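Local coordinates for protein Alpha/beta hydrolase (Enterobacter asburiae, PDB 6KMO) that probably hydrolyses carboxylic ester bonds, as an esterase or lipase of the alpha/beta hydrolase fold, at residues 149-152 against 153-157. The protein carries 2 engineered substitutions. Residues are numbered along the deposited sequence; the frame is centred on the assembly and turned at random.
Sequences AINQ and AYEAT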
ATOM      1  N   ALA A 149       9.878 -18.397  22.248  1.00  7.38           N
ATOM      2  CA  ALA A 149       9.327 -18.432  20.898  1.00  6.88           C
ATOM      3  C   ALA A 149      10.247 -17.743  19.903  1.00  7.69           C
ATOM      4  O   ALA A 149      10.422 -18.234  18.785  1.00  6.92           O
ATOM      5  CB  ALA A 149       7.941 -17.798  20.867  1.00  7.48           C
ATOM      6  N   ILE A 150      10.831 -16.596  20.270  1.00  6.77           N
ATOM      7  CA  ILE A 150      11.702 -15.927  19.297  1.00  7.81           C
ATOM      8  C   ILE A 150      12.980 -16.728  19.057  1.00  8.10           C
ATOM      9  O   ILE A 150      13.585 -16.631  17.983  1.00  7.79           O
ATOM     10  CB  ILE A 150      11.989 -14.446  19.633  1.00  7.58           C
ATOM     11  CG1 ILE A 150      12.708 -14.315  20.972  1.00  8.46           C
ATOM     12  CG2 ILE A 150      10.698 -13.628  19.566  1.00  8.54           C
ATOM     13  CD1 ILE A 150      13.566 -13.084  21.062  1.00 13.66           C
ATOM     14  N   ASN A 151      13.411 -17.525  20.036  1.00  7.69           N
ATOM     15  CA  ASN A 151      14.535 -18.419  19.815  1.00  8.31           C
ATOM     16  C   ASN A 151      14.151 -19.532  18.850  1.00  8.36           C
ATOM     17  O   ASN A 151      14.913 -19.854  17.928  1.00  8.29           O
ATOM     18  CB  ASN A 151      15.009 -19.018  21.124  1.00  8.47           C
ATOM     19  CG  ASN A 151      16.089 -20.033  20.893  1.00 14.64           C
ATOM     20  OD1 ASN A 151      17.161 -19.673  20.454  1.00 17.03           O
ATOM     21  ND2 ASN A 151      15.792 -21.282  21.096  1.00 15.63           N
ATOM     22  N   GLN A 152      12.976 -20.139  19.058  1.00  8.00           N
ATOM     23  CA  GLN A 152      12.487 -21.149  18.127  1.00  8.25           C
ATOM     24  C   GLN A 152      12.396 -20.590  16.722  1.00  8.37           C
ATOM     25  O   GLN A 152      12.802 -21.250  15.760  1.00  8.61           O
ATOM     26  CB  GLN A 152      11.118 -21.669  18.566  1.00  7.02           C
ATOM     27  CG  GLN A 152      11.156 -22.495  19.832  1.00  7.54           C
ATOM     28  CD  GLN A 152       9.796 -22.717  20.429  1.00 10.60           C
ATOM     29  OE1 GLN A 152       8.908 -21.886  20.320  1.00  8.08           O
ATOM     30  NE2 GLN A 152       9.636 -23.836  21.106  1.00 18.24           N
ATOM     31  N   ALA A 153      11.873 -19.372  16.587  1.00  6.88           N
ATOM     32  CA  ALA A 153      11.741 -18.756  15.274  1.00  7.31           C
ATOM     33  C   ALA A 153      13.102 -18.570  14.613  1.00  7.45           C
ATOM     34  O   ALA A 153      13.257 -18.847  13.414  1.00  7.16           O
ATOM     35  CB  ALA A 153      11.044 -17.409  15.433  1.00  7.61           C
ATOM     36  N   TYR A 154      14.091 -18.100  15.376  1.00  7.05           N
ATOM     37  CA  TYR A 154      15.429 -17.912  14.817  1.00  7.01           C
ATOM     38  C   TYR A 154      16.058 -19.249  14.418  1.00  8.50           C
ATOM     39  O   TYR A 154      16.632 -19.377  13.329  1.00  6.82           O
ATOM     40  CB  TYR A 154      16.348 -17.136  15.777  1.00  8.35           C
ATOM     41  CG  TYR A 154      17.751 -17.059  15.234  1.00  8.38           C
ATOM     42  CD1 TYR A 154      18.071 -16.197  14.215  1.00  8.54           C
ATOM     43  CD2 TYR A 154      18.726 -17.926  15.680  1.00 11.50           C
ATOM     44  CE1 TYR A 154      19.340 -16.145  13.668  1.00  8.72           C
ATOM     45  CE2 TYR A 154      19.994 -17.895  15.140  1.00 16.62           C
ATOM     46  CZ  TYR A 154      20.293 -17.002  14.146  1.00 13.90           C
ATOM     47  OH  TYR A 154      21.566 -16.982  13.627  1.00 19.06           O
ATOM     48  N   GLU A 155      15.965 -20.252  15.292  1.00  8.22           N
ATOM     49  CA  GLU A 155      16.541 -21.552  14.970  1.00  8.53           C
ATOM     50  C   GLU A 155      15.893 -22.150  13.729  1.00  8.78           C
ATOM     51  O   GLU A 155      16.577 -22.746  12.885  1.00  8.88           O
ATOM     52  CB  GLU A 155      16.414 -22.488  16.173  1.00 10.82           C
ATOM     53  CG  GLU A 155      17.318 -22.130  17.357  1.00 12.26           C
ATOM     54  CD  GLU A 155      18.793 -22.380  17.099  1.00 19.15           C
ATOM     55  OE1 GLU A 155      19.137 -23.121  16.160  1.00 22.37           O
ATOM     56  OE2 GLU A 155      19.622 -21.837  17.861  1.00 33.71           O
ATOM     57  N   ALA A 156      14.582 -22.006  13.584  1.00  7.18           N
ATOM     58  CA  ALA A 156      13.911 -22.524  12.385  1.00  6.56           C
ATOM     59  C   ALA A 156      14.347 -21.769  11.128  1.00  7.66           C
ATOM     60  O   ALA A 156      14.497 -22.365  10.053  1.00  7.67           O
ATOM     61  CB  ALA A 156      12.397 -22.440  12.561  1.00  7.62           C
ATOM     62  N   THR A 157      14.559 -20.453  11.246  1.00  5.99           N
ATOM     63  CA  THR A 157      15.040 -19.645  10.133  1.00  6.26           C
ATOM     64  C   THR A 157      16.426 -20.097   9.703  1.00  8.24           C
ATOM     65  O   THR A 157      16.698 -20.280   8.503  1.00  6.97           O
ATOM     66  CB  THR A 157      15.050 -18.171  10.562  1.00  6.76           C
ATOM     67  OG1 THR A 157      13.707 -17.742  10.887  1.00  7.29           O
ATOM     68  CG2 THR A 157      15.587 -17.276   9.469  1.00  7.69           C
TER
HETATM   69  O   HOH W   1      18.949 -22.237  20.438  1.00 33.28           O
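Ala153 N donates to Ala149 O at 2.9 Å, one of four i to i+4 bonds that join 149-152 to 153-157 within helix 148-163, which in this alpha/beta hydrolase fold packs against strands 83-92 and 99-105 of the central sheet and against helix 181-195. Ala153 CB rests 3.5 Å from the same Ala149 O and packs on Phe105 of strand 99-105 and Val189 of helix 181-195. Tyr154 N reaches Ile150 O from above the carbonyl plane, 36° out of it, and this oxygen also accepts from Gln192 NE2. The tyrosine ring leaves the helix with CG anti to the backbone N (chi1 175°), meets Phe196 edge-to-face and hydrogen-bonds through OH to Gly198 O. Glu155 N makes the straightest bond of the four, to Asn151 O, with an N-H...O angle of 171°. With Glu155 CG anti to its own carbonyl carbon, that atom lies 3.4 Å from Asn151 O and 4.0 Å from Asn151 OD1, and the bend at chi2 then directs the carboxylate. The amide and carboxylate are not joined directly: a water lies between them and donates to Asn151 OD1 at 3.1 Å and to Glu155 OE2 at 2.7 Å, bridging i to i+4 on the helix face where both side chains also pack on Leu4 of the second subunit. Ala156 N donates to Gln152 O, and Ala156 CB stands 3.4 Å from Gln152 O while packing against Leu87 and Met103 of the sheet. The extended side chain of Gln152 turns its amide out of the helix, where OE1 accepts from Thr139 N. Thr157 adds a side-chain bond to the buried turn: Ala153 O takes Thr157 N and Thr157 OG1 from opposite faces of its plane, the hydroxyl donating at 2.8 Å.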